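Local atomic coordinates of glycoside hydrolase family 16 protein (Bacteroides ovatus, PDB entry 7KR6), a protein that probably hydrolyses mixed-linkage beta-glucans from within the chain, as an endo-glucanase of glycoside hydrolase family 16. Residues 146-151 / 163-168; 181-186 / 215-220; 132-137 / 231-236. The protein carries 1 engineered substitution. One frame throughout, in Å; residues are numbered along the deposited sequence. Where two conformers were deposited one is given.

Overall arrangement
All three contacts belong to the beta-sandwich, or jelly roll, of a family 16 glycoside hydrolase. Interactions 1 and 2 are neighbours, their centres about 8 Å apart, because strands 164-171 and 179-186 pair directly. Interaction 1 comes first along the chain and interaction 2 follows; interaction 3 brackets both, joining residues from before the first to residues after the second. Its centre lies about 19 Å from that of interaction 1 and about 21 Å from that of interaction 2. Interaction 3 uses strand 125-133, which pairs directly with strand 144-150 of interaction 1. These two contribute M132 and D146 to the glycan pocket, while interaction 2 joins strand 179-186 to strand 215-221 beside the second subunit, away from the pocket residues.

Interaction 1: 146-151 / 163-168; sequences DIMAMG and KQVNTA. Engineered in segment 146-151: A149 (natural residue Glu). With G2F (2-deoxy-2-fluoro-alpha-D-glucopyranose), chain C.
D146 and A168 exchange two backbone hydrogen bonds, D146 N to A168 O at 2.8 Å and A168 N to D146 O at 3.1 Å. The same D146 O also accepts from T167 OG1 at 2.8 Å, the hydroxyl lying in the carbonyl plane. T167 suits this place because its OG1, anti to the backbone N (chi1 -178°), reaches back to the opposite strand. A149, engineered from the natural Glu, forms the next hydrogen-bonded pair with N166. Between D146 and A149 the register against 164-168 slips by one, and on the other flank I147 and M148 both face F129 of strand 125-133, a classic beta bulge. E144, D146 and natural position 149 match the E-x-D-x-x-E signature of bulged family 16 enzymes; the bulge takes up the extra residue, so D146 and A149 share a face. There D146 OD2 lies 3.5 Å from O5 of the fluoroglucose. On the other face, the M148 and V165 side chains cross at about a right angle, M148 CG 4.0 Å from V165 CG1. Strand 144-150 is held between 125-133 and 164-171, which pairs in turn with 179-186, while V165 and T167 meet F217 of strand 215-221.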
loop_
_atom_site.group_PDB
_atom_site.type_symbol
_atom_site.label_atom_id
_atom_site.label_comp_id
_atom_site.label_asym_id
_atom_site.label_seq_id
_atom_site.Cartn_x
_atom_site.Cartn_y
_atom_site.Cartn_z
ATOM N N ASP A 146 -7.225 -3.650 -9.741
ATOM C CA ASP A 146 -7.295 -4.819 -8.852
ATOM C C ASP A 146 -8.621 -4.695 -8.122
ATOM O O ASP A 146 -8.694 -3.970 -7.148
ATOM C CB ASP A 146 -6.049 -4.923 -8.008
ATOM C CG ASP A 146 -5.927 -6.194 -7.238
ATOM O OD1 ASP A 146 -6.665 -7.169 -7.573
ATOM O OD2 ASP A 146 -4.966 -6.186 -6.374
ATOM N N ILE A 147 -9.644 -5.409 -8.602
ATOM C CA ILE A 147 -11.007 -5.262 -8.046
ATOM C C ILE A 147 -10.986 -5.846 -6.622
ATOM O O ILE A 147 -11.442 -5.195 -5.672
ATOM C CB ILE A 147 -12.076 -5.940 -8.915
ATOM C CG1 ILE A 147 -12.166 -5.304 -10.302
ATOM C CG2 ILE A 147 -13.419 -5.911 -8.212
ATOM C CD1 ILE A 147 -12.981 -6.093 -11.270
ATOM N N MET A 148 -10.440 -7.037 -6.518
ATOM C CA MET A 148 -10.321 -7.706 -5.206
ATOM C C MET A 148 -9.048 -8.530 -5.225
ATOM O O MET A 148 -8.766 -9.214 -6.194
ATOM C CB MET A 148 -11.547 -8.600 -4.980
ATOM C CG MET A 148 -11.509 -9.552 -3.760
ATOM S SD MET A 148 -10.519 -11.046 -3.960
ATOM C CE MET A 148 -11.513 -12.001 -5.109
ATOM N N ALA A 149 -8.324 -8.477 -4.116
ATOM C CA ALA A 149 -7.270 -9.426 -3.776
ATOM C C ALA A 149 -7.389 -9.713 -2.290
ATOM O O ALA A 149 -7.766 -8.817 -1.532
ATOM C CB ALA A 149 -5.927 -8.878 -4.101
ATOM N N MET A 150 -7.100 -10.944 -1.915
ATOM C CA MET A 150 -6.928 -11.279 -0.469
ATOM C C MET A 150 -5.563 -11.917 -0.303
ATOM O O MET A 150 -4.906 -12.305 -1.288
ATOM C CB MET A 150 -8.036 -12.209 0.016
ATOM C CG MET A 150 -9.386 -11.575 -0.113
ATOM S SD MET A 150 -10.725 -12.411 0.734
ATOM C CE MET A 150 -10.449 -11.802 2.400
ATOM N N GLY A 151 -5.105 -12.003 0.941
ATOM C CA GLY A 151 -3.816 -12.669 1.209
ATOM C C GLY A 151 -2.736 -11.701 1.663
ATOM O O GLY A 151 -1.578 -12.136 1.813
ATOM N N LYS A 163 -11.117 -11.780 6.252
ATOM C CA LYS A 163 -11.965 -10.592 6.045
ATOM C C LYS A 163 -11.228 -9.483 5.298
ATOM O O LYS A 163 -11.925 -8.592 4.774
ATOM C CB LYS A 163 -12.500 -10.049 7.363
ATOM C CG LYS A 163 -13.413 -11.029 8.078
ATOM C CD LYS A 163 -14.158 -10.423 9.221
ATOM C CE LYS A 163 -14.756 -11.473 10.142
ATOM N NZ LYS A 163 -15.345 -10.795 11.325
ATOM N N GLN A 164 -9.902 -9.498 5.246
ATOM C CA GLN A 164 -9.131 -8.323 4.777
ATOM C C GLN A 164 -9.022 -8.339 3.254
ATOM O O GLN A 164 -8.360 -9.243 2.679
ATOM C CB GLN A 164 -7.754 -8.259 5.414
ATOM C CG GLN A 164 -7.092 -6.959 5.034
ATOM C CD GLN A 164 -5.688 -6.897 5.555
ATOM O OE1 GLN A 164 -5.480 -6.856 6.767
ATOM N NE2 GLN A 164 -4.756 -6.955 4.630
ATOM N N VAL A 165 -9.604 -7.320 2.636
ATOM C CA VAL A 165 -9.597 -7.186 1.172
ATOM C C VAL A 165 -8.733 -5.990 0.801
ATOM O O VAL A 165 -8.800 -4.942 1.460
ATOM C CB VAL A 165 -11.011 -7.011 0.616
ATOM C CG1 VAL A 165 -10.972 -6.784 -0.876
ATOM C CG2 VAL A 165 -11.878 -8.208 0.948
ATOM N N ASN A 166 -8.025 -6.145 -0.296
ATOM C CA ASN A 166 -7.178 -5.104 -0.892
ATOM C C ASN A 166 -7.755 -4.771 -2.261
ATOM O O ASN A 166 -8.134 -5.700 -2.970
ATOM C CB ASN A 166 -5.750 -5.628 -0.960
ATOM C CG ASN A 166 -5.037 -5.397 0.367
ATOM O OD1 ASN A 166 -5.264 -6.115 1.375
ATOM N ND2 ASN A 166 -4.210 -4.358 0.387
ATOM N N THR A 167 -7.870 -3.516 -2.575
ATOM C CA THR A 167 -8.239 -3.088 -3.941
ATOM C C THR A 167 -7.218 -2.022 -4.353
ATOM O O THR A 167 -6.690 -1.298 -3.475
ATOM C CB THR A 167 -9.695 -2.647 -3.970
ATOM O OG1 THR A 167 -10.023 -2.290 -5.322
ATOM C CG2 THR A 167 -9.939 -1.445 -3.085
ATOM N N ALA A 168 -6.921 -1.881 -5.639
ATOM C CA ALA A 168 -5.822 -1.025 -6.065
ATOM C C ALA A 168 -5.990 -0.608 -7.523
ATOM O O ALA A 168 -6.609 -1.357 -8.293
ATOM C CB ALA A 168 -4.473 -1.659 -5.887
HETATM C C1 G2F C . -2.167 -5.720 -9.689
HETATM C C2 G2F C . -0.684 -5.858 -9.709
HETATM C C3 G2F C . -0.251 -7.141 -10.387
HETATM C C4 G2F C . -0.872 -8.292 -9.636
HETATM C C5 G2F C . -2.418 -8.101 -9.727
HETATM C C6 G2F C . -3.277 -9.188 -9.124
HETATM O O3 G2F C . 1.170 -7.224 -10.422
HETATM O O4 G2F C . -0.404 -9.541 -10.257
HETATM O O5 G2F C . -2.846 -6.858 -9.137
HETATM O O6 G2F C . -2.830 -9.471 -7.746
HETATM F F2 G2F C . -0.124 -4.674 -10.280
HETATM O O HOH W 1 -6.651 -11.435 3.351
#

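Interaction 2: 181-186 / 215-220; sequences QYYKAN and VKFHTF
Y183 reaches across from strand 181-186 to F217 and H218, meeting them in turn along its length. Its CB sits over the centre of the H218 imidazole, a CH-pi contact of 3.6 Å to the ring centroid. Next, CG lies 3.5 Å from H218 ND1, and the two rings form an offset stack, their planes only 11° apart. Farther out, CD2 meets H218 CB at 3.4 Å on the one hand and F217 CE2 at 3.5 Å on the other. Together with CE2 it turns the edge of the tyrosine toward the face of F217, an edge-to-face pair with planes at 66°. The torsion that sets CG anti to the backbone N (chi1 171°) carries the ring out over this cluster.

Strands 179-186 and 215-221 belong to the two facing layers of the jelly-roll sandwich, meeting here near its edge beside the second subunit. They run nearly antiparallel with their axes 8.3 Å apart, so side chains rather than backbones join them. A classic beta bulge at F217 and H218, opposite I210, lets both consecutive rings meet the same tyrosine.

Y183 ends in a hydroxyl, which accepts from a water at 2.7 Å; that water also donates to F217 O, and E179 of the second subunit hydrogen-bonds to the same OH. Phenylalanine suits position 217 because its flat ring can take the tyrosine edge on a face while its rim meets A185 O, and A185 CB packs on it, 4.1 Å from F217 CE1. Toward the start of the strand, Q181 and F220 run alongside one another, head to tail. Q181 OE1 lies at the edge of the phenyl ring, 3.8 Å from F220 CD1, while its NE2 bonds to Y171 OH. Residues 181-184 also pair with a strand of the second subunit, extending the sheet across the dimer interface.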
loop_
_atom_site.group_PDB
_atom_site.type_symbol
_atom_site.label_atom_id
_atom_site.label_comp_id
_atom_site.label_asym_id
_atom_site.label_seq_id
_atom_site.Cartn_x
_atom_site.Cartn_y
_atom_site.Cartn_z
ATOM N N GLN A 181 -2.377 3.492 -6.320
ATOM C CA GLN A 181 -3.310 3.795 -5.209
ATOM C C GLN A 181 -3.823 2.487 -4.645
ATOM O O GLN A 181 -4.127 1.567 -5.409
ATOM C CB GLN A 181 -4.473 4.665 -5.661
ATOM C CG GLN A 181 -4.050 6.043 -6.137
ATOM C CD GLN A 181 -5.209 6.828 -6.676
ATOM O OE1 GLN A 181 -6.256 6.919 -6.052
ATOM N NE2 GLN A 181 -5.035 7.433 -7.842
ATOM N N TYR A 182 -3.899 2.323 -3.339
ATOM C CA TYR A 182 -4.663 1.161 -2.819
ATOM C C TYR A 182 -5.413 1.539 -1.547
ATOM O O TYR A 182 -5.202 2.592 -0.937
ATOM C CB TYR A 182 -3.816 -0.102 -2.602
ATOM C CG TYR A 182 -2.951 -0.152 -1.357
ATOM C CD1 TYR A 182 -3.489 -0.219 -0.077
ATOM C CD2 TYR A 182 -1.579 -0.255 -1.470
ATOM C CE1 TYR A 182 -2.679 -0.314 1.045
ATOM C CE2 TYR A 182 -0.752 -0.377 -0.361
ATOM C CZ TYR A 182 -1.303 -0.391 0.901
ATOM O OH TYR A 182 -0.484 -0.519 1.984
ATOM N N TYR A 183 -6.342 0.659 -1.256
ATOM C CA TYR A 183 -7.229 0.658 -0.068
ATOM C C TYR A 183 -7.227 -0.758 0.485
ATOM O O TYR A 183 -7.335 -1.739 -0.271
ATOM C CB TYR A 183 -8.605 1.208 -0.399
ATOM C CG TYR A 183 -9.634 1.060 0.674
ATOM C CD1 TYR A 183 -9.551 1.832 1.819
ATOM C CD2 TYR A 183 -10.626 0.097 0.631
ATOM C CE1 TYR A 183 -10.477 1.738 2.846
ATOM C CE2 TYR A 183 -11.587 0.036 1.621
ATOM C CZ TYR A 183 -11.519 0.847 2.733
ATOM O OH TYR A 183 -12.446 0.761 3.754
ATOM N N LYS A 184 -7.196 -0.872 1.814
ATOM C CA LYS A 184 -7.263 -2.152 2.514
ATOM C C LYS A 184 -8.176 -1.959 3.710
ATOM O O LYS A 184 -8.017 -0.981 4.437
ATOM C CB LYS A 184 -5.879 -2.596 3.033
ATOM N N ALA A 185 -9.071 -2.900 3.884
ATOM C CA ALA A 185 -9.993 -2.948 5.032
ATOM C C ALA A 185 -10.599 -4.333 5.123
ATOM O O ALA A 185 -10.646 -5.047 4.169
ATOM C CB ALA A 185 -11.043 -1.922 4.876
ATOM N N ASN A 186 -11.167 -4.632 6.280
ATOM C CA ASN A 186 -12.059 -5.793 6.485
ATOM C C ASN A 186 -13.475 -5.478 5.994
ATOM O O ASN A 186 -13.978 -4.308 6.056
ATOM C CB ASN A 186 -12.201 -6.244 7.939
ATOM C CG ASN A 186 -10.916 -6.701 8.567
ATOM O OD1 ASN A 186 -10.006 -7.174 7.904
ATOM N ND2 ASN A 186 -10.887 -6.668 9.897
ATOM N N VAL A 215 -22.409 -4.363 -0.983
ATOM C CA VAL A 215 -22.070 -3.286 -0.036
ATOM C C VAL A 215 -20.856 -2.542 -0.611
ATOM O O VAL A 215 -19.794 -3.192 -0.802
ATOM C CB VAL A 215 -21.816 -3.837 1.379
ATOM C CG1 VAL A 215 -21.445 -2.742 2.349
ATOM C CG2 VAL A 215 -23.036 -4.604 1.888
ATOM N N LYS A 216 -20.982 -1.255 -0.833
ATOM C CA LYS A 216 -19.892 -0.463 -1.440
ATOM C C LYS A 216 -18.712 -0.484 -0.465
ATOM O O LYS A 216 -18.873 -0.239 0.769
ATOM C CB LYS A 216 -20.418 0.902 -1.853
ATOM C CG LYS A 216 -21.447 0.791 -2.979
ATOM C CD LYS A 216 -21.953 2.089 -3.500
ATOM C CE LYS A 216 -22.878 1.820 -4.666
ATOM N NZ LYS A 216 -23.343 3.091 -5.245
ATOM N N PHE A 217 -17.546 -0.816 -1.013
ATOM C CA PHE A 217 -16.268 -1.036 -0.290
ATOM C C PHE A 217 -15.314 0.147 -0.460
ATOM O O PHE A 217 -14.786 0.652 0.546
ATOM C CB PHE A 217 -15.644 -2.325 -0.775
ATOM C CG PHE A 217 -14.371 -2.725 -0.089
ATOM C CD1 PHE A 217 -14.386 -3.147 1.230
ATOM C CD2 PHE A 217 -13.155 -2.669 -0.770
ATOM C CE1 PHE A 217 -13.218 -3.567 1.843
ATOM C CE2 PHE A 217 -11.994 -3.085 -0.143
ATOM C CZ PHE A 217 -12.024 -3.528 1.156
ATOM N N HIS A 218 -15.107 0.638 -1.679
ATOM C CA HIS A 218 -14.169 1.765 -1.916
ATOM C C HIS A 218 -14.444 2.392 -3.288
ATOM O O HIS A 218 -14.876 1.650 -4.190
ATOM C CB HIS A 218 -12.712 1.311 -1.827
ATOM C CG HIS A 218 -11.780 2.458 -1.847
ATOM N ND1 HIS A 218 -11.753 3.400 -0.847
ATOM C CD2 HIS A 218 -10.835 2.818 -2.732
ATOM C CE1 HIS A 218 -10.829 4.302 -1.140
ATOM N NE2 HIS A 218 -10.261 3.974 -2.291
ATOM N N THR A 219 -14.159 3.683 -3.418
ATOM C CA THR A 219 -14.202 4.408 -4.714
ATOM C C THR A 219 -12.816 5.043 -4.946
ATOM O O THR A 219 -12.313 5.767 -4.046
ATOM C CB THR A 219 -15.329 5.448 -4.721
ATOM O OG1 THR A 219 -16.574 4.781 -4.536
ATOM C CG2 THR A 219 -15.324 6.267 -5.995
ATOM N N PHE A 220 -12.281 4.824 -6.157
ATOM C CA PHE A 220 -11.147 5.586 -6.709
ATOM C C PHE A 220 -11.689 6.633 -7.678
ATOM O O PHE A 220 -12.483 6.314 -8.563
ATOM C CB PHE A 220 -10.167 4.667 -7.430
ATOM C CG PHE A 220 -9.549 3.577 -6.606
ATOM C CD1 PHE A 220 -8.478 3.870 -5.779
ATOM C CD2 PHE A 220 -9.994 2.277 -6.705
ATOM C CE1 PHE A 220 -7.863 2.885 -5.038
ATOM C CE2 PHE A 220 -9.375 1.286 -5.958
ATOM C CZ PHE A 220 -8.303 1.594 -5.155
HETATM O O HOH W 2 -14.974 -0.092 3.167
#

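Interaction 3: 132-137 / 231-236; sequences MGDNDK and NFYILF
M132 and Y233 are an antiparallel hydrogen-bonded pair at the end of strand 125-133, where it leaves the jelly-roll sheet beside strand 232-240. Y233 N donates to M132 O at 2.9 Å, and M132 N returns a more bent bond to Y233 O. The two side chains run side by side in the same direction. Y233 CG stands between its backbone N and carbonyl carbon (chi1 63°), which swings the ring back so that one face lies against M132 O. The flexible thioether chain of M132 fits alongside: its CE touches Y233 OH at 3.4 Å and also packs on L235 CD2. M132 lines the glycan pocket and touches a bound glucose, with W139 as another neighbour.

One residue on, G133 passes directly over the other aromatic ring, its CA 3.8 Å from the centroid of F232 and close to the ring normal. Here the backbones draw close, G133 CA lying 4.1 Å from F232 CA. Glycine suits the site because a CB would run into N135 ND2. Beyond it the strand pairing gives way to a turn. D134, the centre of an inverse gamma turn, sends its N to N231 O in a nearly straight bond of 2.9 Å (175°).

Outside this shell, D134 is positioned by strand 93-107: OD1 accepts from G103 N, and OD2 is hydrogen-bonded to S106 OG. W203 meets the F232 ring nearly at right angles. A water bridges G133 O and Y233 OH, and another donates to D134 OD2 at 2.8 Å while accepting from N231 ND2.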
loop_
_atom_site.group_PDB
_atom_site.type_symbol
_atom_site.label_atom_id
_atom_site.label_comp_id
_atom_site.label_asym_id
_atom_site.label_seq_id
_atom_site.Cartn_x
_atom_site.Cartn_y
_atom_site.Cartn_z
ATOM N N MET A 132 -6.799 -5.410 -16.906
ATOM C CA MET A 132 -5.746 -4.526 -17.472
ATOM C C MET A 132 -6.216 -3.979 -18.807
ATOM O O MET A 132 -7.101 -4.567 -19.423
ATOM C CB MET A 132 -4.403 -5.221 -17.676
ATOM C CG MET A 132 -3.642 -5.507 -16.369
ATOM S SD MET A 132 -1.966 -6.127 -16.549
ATOM C CE MET A 132 -2.241 -7.853 -16.879
ATOM N N GLY A 133 -5.604 -2.887 -19.220
ATOM C CA GLY A 133 -5.941 -2.274 -20.512
ATOM C C GLY A 133 -5.671 -3.207 -21.675
ATOM O O GLY A 133 -4.628 -3.827 -21.756
ATOM N N ASP A 134 -6.648 -3.307 -22.571
ATOM C CA ASP A 134 -6.630 -4.212 -23.761
ATOM C C ASP A 134 -5.872 -3.501 -24.889
ATOM O O ASP A 134 -6.523 -3.088 -25.870
ATOM C CB ASP A 134 -8.063 -4.599 -24.094
ATOM C CG ASP A 134 -8.190 -5.688 -25.150
ATOM O OD1 ASP A 134 -7.324 -6.569 -25.170
ATOM O OD2 ASP A 134 -9.146 -5.595 -25.974
ATOM N N ASN A 135 -4.582 -3.297 -24.709
ATOM C CA ASN A 135 -3.694 -2.593 -25.664
ATOM C C ASN A 135 -2.354 -3.299 -25.567
ATOM O O ASN A 135 -2.218 -4.214 -24.727
ATOM C CB ASN A 135 -3.676 -1.093 -25.350
ATOM C CG ASN A 135 -3.214 -0.824 -23.935
ATOM O OD1 ASN A 135 -2.121 -1.205 -23.578
ATOM N ND2 ASN A 135 -4.040 -0.159 -23.139
ATOM N N ASP A 136 -1.360 -2.822 -26.293
ATOM C CA ASP A 136 -0.043 -3.483 -26.282
ATOM C C ASP A 136 0.968 -2.671 -25.471
ATOM O O ASP A 136 2.178 -2.943 -25.606
ATOM C CB ASP A 136 0.401 -3.783 -27.714
ATOM C CG ASP A 136 -0.334 -4.977 -28.307
ATOM O OD1 ASP A 136 -0.635 -5.973 -27.546
ATOM O OD2 ASP A 136 -0.602 -4.913 -29.520
ATOM N N LYS A 137 0.520 -1.811 -24.546
ATOM C CA LYS A 137 1.459 -1.113 -23.635
ATOM C C LYS A 137 1.877 -2.083 -22.537
ATOM O O LYS A 137 1.072 -2.923 -22.202
ATOM C CB LYS A 137 0.828 0.158 -23.080
ATOM C CG LYS A 137 0.394 1.120 -24.170
ATOM C CD LYS A 137 0.020 2.458 -23.663
ATOM C CE LYS A 137 0.069 3.530 -24.729
ATOM N NZ LYS A 137 -1.293 3.798 -25.252
ATOM N N ASN A 231 -10.862 0.386 -23.293
ATOM C CA ASN A 231 -11.200 -1.015 -23.018
ATOM C C ASN A 231 -10.174 -1.659 -22.085
ATOM O O ASN A 231 -8.934 -1.542 -22.299
ATOM C CB ASN A 231 -11.287 -1.828 -24.295
ATOM C CG ASN A 231 -12.449 -1.408 -25.163
ATOM O OD1 ASN A 231 -13.408 -0.791 -24.708
ATOM N ND2 ASN A 231 -12.326 -1.718 -26.451
ATOM N N PHE A 232 -10.715 -2.450 -21.158
ATOM C CA PHE A 232 -9.937 -3.327 -20.248
ATOM C C PHE A 232 -10.451 -4.748 -20.414
ATOM O O PHE A 232 -11.667 -4.922 -20.540
ATOM C CB PHE A 232 -10.094 -2.847 -18.804
ATOM C CG PHE A 232 -9.132 -1.791 -18.333
ATOM C CD1 PHE A 232 -9.077 -0.540 -18.939
ATOM C CD2 PHE A 232 -8.302 -2.009 -17.242
ATOM C CE1 PHE A 232 -8.204 0.442 -18.476
ATOM C CE2 PHE A 232 -7.416 -1.038 -16.813
ATOM C CZ PHE A 232 -7.395 0.202 -17.389
ATOM N N TYR A 233 -9.551 -5.723 -20.343
ATOM C CA TYR A 233 -9.893 -7.158 -20.257
ATOM C C TYR A 233 -9.757 -7.670 -18.816
ATOM O O TYR A 233 -9.324 -6.929 -17.915
ATOM C CB TYR A 233 -8.980 -7.944 -21.182
ATOM C CG TYR A 233 -7.510 -7.912 -20.866
ATOM C CD1 TYR A 233 -6.931 -8.825 -19.973
ATOM C CD2 TYR A 233 -6.661 -6.992 -21.434
ATOM C CE1 TYR A 233 -5.571 -8.842 -19.711
ATOM C CE2 TYR A 233 -5.304 -7.000 -21.181
ATOM C CZ TYR A 233 -4.747 -7.909 -20.289
ATOM O OH TYR A 233 -3.416 -7.931 -20.049
ATOM N N ILE A 234 -10.188 -8.899 -18.645
ATOM C CA ILE A 234 -10.439 -9.505 -17.303
ATOM C C ILE A 234 -9.390 -10.551 -17.026
ATOM O O ILE A 234 -8.990 -11.308 -17.941
ATOM C CB ILE A 234 -11.864 -10.078 -17.234
ATOM C CG1 ILE A 234 -12.923 -9.049 -17.591
ATOM C CG2 ILE A 234 -12.144 -10.697 -15.869
ATOM C CD1 ILE A 234 -14.250 -9.630 -18.065
ATOM N N LEU A 235 -8.966 -10.618 -15.765
ATOM C CA LEU A 235 -8.072 -11.672 -15.288
ATOM C C LEU A 235 -8.588 -12.253 -13.983
ATOM O O LEU A 235 -9.229 -11.529 -13.190
ATOM C CB LEU A 235 -6.643 -11.195 -15.038
ATOM C CG LEU A 235 -5.955 -10.502 -16.210
ATOM C CD1 LEU A 235 -6.055 -8.998 -16.085
ATOM C CD2 LEU A 235 -4.527 -10.937 -16.288
ATOM N N PHE A 236 -8.311 -13.554 -13.822
ATOM C CA PHE A 236 -8.461 -14.285 -12.528
ATOM C C PHE A 236 -7.204 -15.097 -12.295
ATOM O O PHE A 236 -6.680 -15.729 -13.225
ATOM C CB PHE A 236 -9.647 -15.253 -12.516
ATOM C CG PHE A 236 -11.019 -14.642 -12.670
ATOM C CD1 PHE A 236 -11.732 -14.119 -11.610
ATOM C CD2 PHE A 236 -11.616 -14.655 -13.924
ATOM C CE1 PHE A 236 -13.019 -13.622 -11.789
ATOM C CE2 PHE A 236 -12.864 -14.093 -14.116
ATOM C CZ PHE A 236 -13.571 -13.587 -13.049
HETATM O O HOH W 3 -2.459 -5.509 -20.985
HETATM O O HOH W 4 -9.686 -3.130 -27.214
HETATM O O HOH W 5 -7.290 -0.272 -24.243
#